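Local coordinates for protein putative citrate lyase, alfa subunit (Streptococcus mutans, PDB 2HJ0) that is a putative alpha subunit of a citrate lyase, an alpha/beta protein of the CitF family built on two largely parallel beta-sheets, at residues A[145-150]-A[399-404]; A[177-182]-A[213-218]. All blocks are in the same frame, centred on the assembly; numbering follows the deposited sequence.

Interaction 1. Residues A[145-150]-A[399-404]; sequences IRSHGG and GHCDTA
Ser147 holds OG between its backbone N and carbonyl carbon (chi1 67°), while Asp402 keeps CG anti to its own carbonyl carbon (chi1 -77°), and the hydroxyl and carboxylate meet. Ser147 OG donates to Asp402 OD1 across 3.0 Å. The other oxygen, OD2, takes the backbone N of Gly149 at 2.9 Å in a fairly straight bond. Each donor meets its oxygen on the syn side, about 30° out of the carboxylate plane, so two bonds fix its rotation. Ser147 is also the N-cap of helix 148-157, its OG accepting from Gly150 N at 2.9 Å. The contact thus sets Asp402, in the first turn of helix 400-406, against the N-terminus of helix 148-157, which follows strand 143-145 of the ten-stranded sheet. This helix end and Arg500, whose NE forms a salt bridge with OD1, would both be expected to suit a negative carboxylate. Nearby, Cys401 SG lies 3.9 Å from Ser147 CB. Elsewhere, His148 CD2 approaches Gly399 N obliquely to 3.5 Å; the same ring meets Tyr192, and the His148 side chain lies about 3 Å from a bound citric acid.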
# COMPACT_ATOMS: atom_id res chain seq x y z
N ILE A 145 -10.18 0.42 -25.13
CA ILE A 145 -10.41 -0.68 -24.22
C ILE A 145 -9.11 -1.31 -23.79
O ILE A 145 -8.24 -1.58 -24.62
CB ILE A 145 -11.30 -1.74 -24.86
CG1 ILE A 145 -12.75 -1.26 -24.82
CG2 ILE A 145 -11.17 -3.05 -24.11
CD1 ILE A 145 -13.61 -2.03 -25.72
N ARG A 146 -8.97 -1.51 -22.49
CA ARG A 146 -7.78 -2.12 -21.93
C ARG A 146 -8.20 -3.23 -20.96
O ARG A 146 -9.27 -3.16 -20.37
CB ARG A 146 -6.98 -1.07 -21.15
CG ARG A 146 -6.57 0.16 -21.91
CD ARG A 146 -5.54 0.93 -21.07
NE ARG A 146 -4.75 1.85 -21.86
CZ ARG A 146 -5.12 3.09 -22.16
NH1 ARG A 146 -4.34 3.85 -22.91
NH2 ARG A 146 -6.25 3.59 -21.68
N SER A 147 -7.35 -4.24 -20.80
CA SER A 147 -7.62 -5.34 -19.88
C SER A 147 -7.40 -4.79 -18.47
O SER A 147 -6.84 -3.69 -18.31
CB SER A 147 -6.66 -6.50 -20.14
OG SER A 147 -5.32 -6.16 -19.81
N HIS A 148 -7.82 -5.51 -17.44
CA HIS A 148 -7.60 -5.02 -16.07
C HIS A 148 -6.10 -4.75 -15.87
O HIS A 148 -5.73 -3.76 -15.26
CB HIS A 148 -8.10 -6.01 -15.02
CG HIS A 148 -9.59 -6.18 -15.02
ND1 HIS A 148 -10.45 -5.12 -15.23
CD2 HIS A 148 -10.36 -7.27 -14.84
CE1 HIS A 148 -11.70 -5.57 -15.17
NE2 HIS A 148 -11.67 -6.87 -14.94
N GLY A 149 -5.26 -5.64 -16.40
CA GLY A 149 -3.83 -5.44 -16.28
C GLY A 149 -3.37 -4.26 -17.13
O GLY A 149 -2.54 -3.45 -16.70
N GLY A 150 -3.92 -4.14 -18.34
CA GLY A 150 -3.55 -3.03 -19.21
C GLY A 150 -3.82 -1.67 -18.58
O GLY A 150 -3.03 -0.74 -18.72
N GLY A 399 -9.96 -9.63 -17.40
CA GLY A 399 -8.61 -10.13 -17.24
C GLY A 399 -8.35 -11.30 -18.17
O GLY A 399 -7.35 -12.01 -18.06
N HIS A 400 -9.27 -11.50 -19.11
CA HIS A 400 -9.19 -12.59 -20.06
C HIS A 400 -7.81 -12.74 -20.72
O HIS A 400 -7.10 -13.72 -20.46
CB HIS A 400 -10.27 -12.41 -21.12
CG HIS A 400 -10.65 -13.67 -21.81
ND1 HIS A 400 -9.85 -14.28 -22.74
CD2 HIS A 400 -11.78 -14.42 -21.73
CE1 HIS A 400 -10.47 -15.35 -23.22
NE2 HIS A 400 -11.64 -15.45 -22.62
N CYS A 401 -7.41 -11.80 -21.57
CA CYS A 401 -6.10 -11.94 -22.20
C CYS A 401 -4.98 -11.89 -21.16
O CYS A 401 -3.88 -12.36 -21.42
CB CYS A 401 -5.88 -10.84 -23.25
SG CYS A 401 -5.45 -9.21 -22.60
N ASP A 402 -5.27 -11.35 -19.98
CA ASP A 402 -4.28 -11.26 -18.90
C ASP A 402 -3.89 -12.61 -18.34
O ASP A 402 -2.74 -13.03 -18.43
CB ASP A 402 -4.80 -10.43 -17.72
CG ASP A 402 -4.78 -8.95 -17.98
OD1 ASP A 402 -3.78 -8.45 -18.56
OD2 ASP A 402 -5.76 -8.28 -17.57
N THR A 403 -4.85 -13.29 -17.73
CA THR A 403 -4.55 -14.58 -17.14
C THR A 403 -4.27 -15.61 -18.23
O THR A 403 -3.41 -16.47 -18.08
CB THR A 403 -5.70 -15.06 -16.26
OG1 THR A 403 -6.75 -15.55 -17.10
CG2 THR A 403 -6.23 -13.92 -15.44
N ALA A 404 -5.01 -15.51 -19.33
CA ALA A 404 -4.80 -16.47 -20.41
C ALA A 404 -3.32 -16.54 -20.72
O ALA A 404 -2.80 -17.60 -21.07
CB ALA A 404 -5.56 -16.05 -21.65

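Interaction 2. Residues A[177-182]-A[213-218]; sequences NANGTR and YPNTPI
Asn179 and Asn215 bring their side chains together at about a right angle, with their amide planes turned 50° apart, and each uses its NH2 group on a backbone carbonyl of the other segment. Asn179 ND2 donates to Pro217 O at 2.9 Å, the donor tilted from the carbonyl plane. In the reverse direction, Asn215 ND2 reaches Asn177 O at 3.1 Å; the acceptor lies close to the plane of the Asn215 amide, but the donor stands above the carbonyl plane. Asn215 carries CG anti to its backbone N (chi1 179°), which directs CG toward 177-182. The acceptor end of Asn179 serves its own segment: OD1 takes Thr181 N at 3.0 Å, making an Asx turn that begins at Asn179. Pro217, preceded by a cis peptide bond, lays CD 3.7 Å from Asn179 ND2.

At the other end, Asn177 and Tyr213 cross obliquely, amide and ring planes 55° apart, and Asn177 ND2 comes to 3.5 Å from Tyr213 CE2. That NH2 group bonds to Asp173 and Gln222, and Gln222 also holds Tyr213 OH. Asn177 OD1 rests 3.7 Å from Ile218 CD1. Beyond the Asx turn, the bent Arg182 chain brings NH1, with the guanidinium edge-on, to 3.8 Å from Thr216 O.

The 213-218 loop, between strands 202-207 and 227-230, is thereby laid against the short, weakly bonded strand 178-179, itself paired antiparallel with strand 171-172. Thr181 packs on helix 333-341, and in the dimer Ile218 N bonds to Tyr347 OH, on strand 346-348 of the second subunit.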
# COMPACT_ATOMS: atom_id res chain seq x y z
N ASN A 177 -9.58 6.91 5.46
CA ASN A 177 -9.38 5.47 5.59
C ASN A 177 -10.71 4.80 5.20
O ASN A 177 -11.73 4.99 5.87
CB ASN A 177 -9.01 5.10 7.02
CG ASN A 177 -7.69 5.70 7.46
OD1 ASN A 177 -6.63 5.40 6.89
ND2 ASN A 177 -7.73 6.56 8.48
N ALA A 178 -10.70 4.01 4.13
CA ALA A 178 -11.91 3.36 3.64
C ALA A 178 -11.74 1.87 3.35
O ALA A 178 -10.62 1.38 3.15
CB ALA A 178 -12.38 4.06 2.37
N ASN A 179 -12.84 1.13 3.33
CA ASN A 179 -12.76 -0.29 3.02
C ASN A 179 -14.06 -0.70 2.37
O ASN A 179 -15.02 0.06 2.37
CB ASN A 179 -12.44 -1.14 4.27
CG ASN A 179 -13.56 -1.16 5.29
OD1 ASN A 179 -14.67 -1.60 5.00
ND2 ASN A 179 -13.27 -0.71 6.51
N GLY A 180 -14.09 -1.89 1.78
CA GLY A 180 -15.31 -2.33 1.13
C GLY A 180 -16.03 -3.46 1.84
O GLY A 180 -16.90 -4.09 1.26
N THR A 181 -15.67 -3.69 3.09
CA THR A 181 -16.28 -4.77 3.85
C THR A 181 -17.07 -4.31 5.06
O THR A 181 -17.44 -5.11 5.91
CB THR A 181 -15.22 -5.75 4.32
OG1 THR A 181 -14.23 -5.04 5.07
CG2 THR A 181 -14.56 -6.44 3.11
N ARG A 182 -17.31 -3.01 5.17
CA ARG A 182 -18.08 -2.48 6.29
C ARG A 182 -18.98 -1.39 5.74
O ARG A 182 -18.56 -0.59 4.92
CB ARG A 182 -17.13 -1.89 7.34
CG ARG A 182 -16.06 -2.85 7.83
CD ARG A 182 -16.68 -4.03 8.54
NE ARG A 182 -17.62 -3.58 9.58
CZ ARG A 182 -17.27 -2.90 10.66
NH1 ARG A 182 -16.00 -2.57 10.87
NH2 ARG A 182 -18.21 -2.53 11.54
N TYR A 213 -13.09 7.86 13.39
CA TYR A 213 -11.67 7.63 13.17
C TYR A 213 -11.04 6.85 14.31
O TYR A 213 -11.34 7.08 15.47
CB TYR A 213 -10.97 8.99 13.03
CG TYR A 213 -9.52 8.92 12.61
CD1 TYR A 213 -8.51 8.58 13.52
CD2 TYR A 213 -9.15 9.17 11.30
CE1 TYR A 213 -7.18 8.49 13.13
CE2 TYR A 213 -7.82 9.09 10.89
CZ TYR A 213 -6.84 8.75 11.81
OH TYR A 213 -5.53 8.64 11.40
N PRO A 214 -10.15 5.90 13.98
CA PRO A 214 -9.71 5.52 12.63
C PRO A 214 -10.51 4.32 12.14
O PRO A 214 -10.81 3.41 12.93
CB PRO A 214 -8.25 5.15 12.85
CG PRO A 214 -8.32 4.48 14.20
CD PRO A 214 -9.18 5.44 14.99
N ASN A 215 -10.86 4.30 10.86
CA ASN A 215 -11.62 3.19 10.31
C ASN A 215 -10.66 2.05 9.97
O ASN A 215 -9.52 2.29 9.55
CB ASN A 215 -12.37 3.66 9.06
CG ASN A 215 -13.17 2.54 8.39
OD1 ASN A 215 -13.60 1.60 9.05
ND2 ASN A 215 -13.39 2.66 7.07
N THR A 216 -11.11 0.82 10.17
CA THR A 216 -10.32 -0.37 9.86
C THR A 216 -11.26 -1.55 9.58
O THR A 216 -12.36 -1.61 10.13
CB THR A 216 -9.38 -0.76 11.03
OG1 THR A 216 -10.10 -0.78 12.26
CG2 THR A 216 -8.22 0.22 11.14
N PRO A 217 -10.86 -2.49 8.71
CA PRO A 217 -9.60 -2.56 7.96
C PRO A 217 -9.45 -1.34 7.05
O PRO A 217 -10.40 -0.57 6.89
CB PRO A 217 -9.75 -3.83 7.12
CG PRO A 217 -10.80 -4.60 7.81
CD PRO A 217 -11.76 -3.58 8.31
N ILE A 218 -8.28 -1.19 6.44
CA ILE A 218 -8.02 -0.06 5.56
C ILE A 218 -7.60 -0.51 4.17
O ILE A 218 -6.50 -1.00 3.98
CB ILE A 218 -6.92 0.80 6.16
CG1 ILE A 218 -7.33 1.23 7.57
CG2 ILE A 218 -6.64 1.96 5.25
CD1 ILE A 218 -6.25 2.00 8.34

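How the interactions relate
Interaction 2 is nested within the long chain loop that interaction 1 closes, yet the two do not touch: their centres are 28 Å apart and their nearest atoms about 17 Å. Interaction 1 lies deep in the chain, its centre about 7 Å from the chain's centre, where the helix after strand 143-145 of one large sheet meets the helix before strand 409-413 of the other, beside a bound citric acid, probably from the crystallisation liquor but consistent with a pocket. Interaction 2 is peripheral, its centre about 24 Å from that of the chain, and joins a loop to a short strand and its following turn at the subunit interface. The second subunit reaches interaction 2 alone.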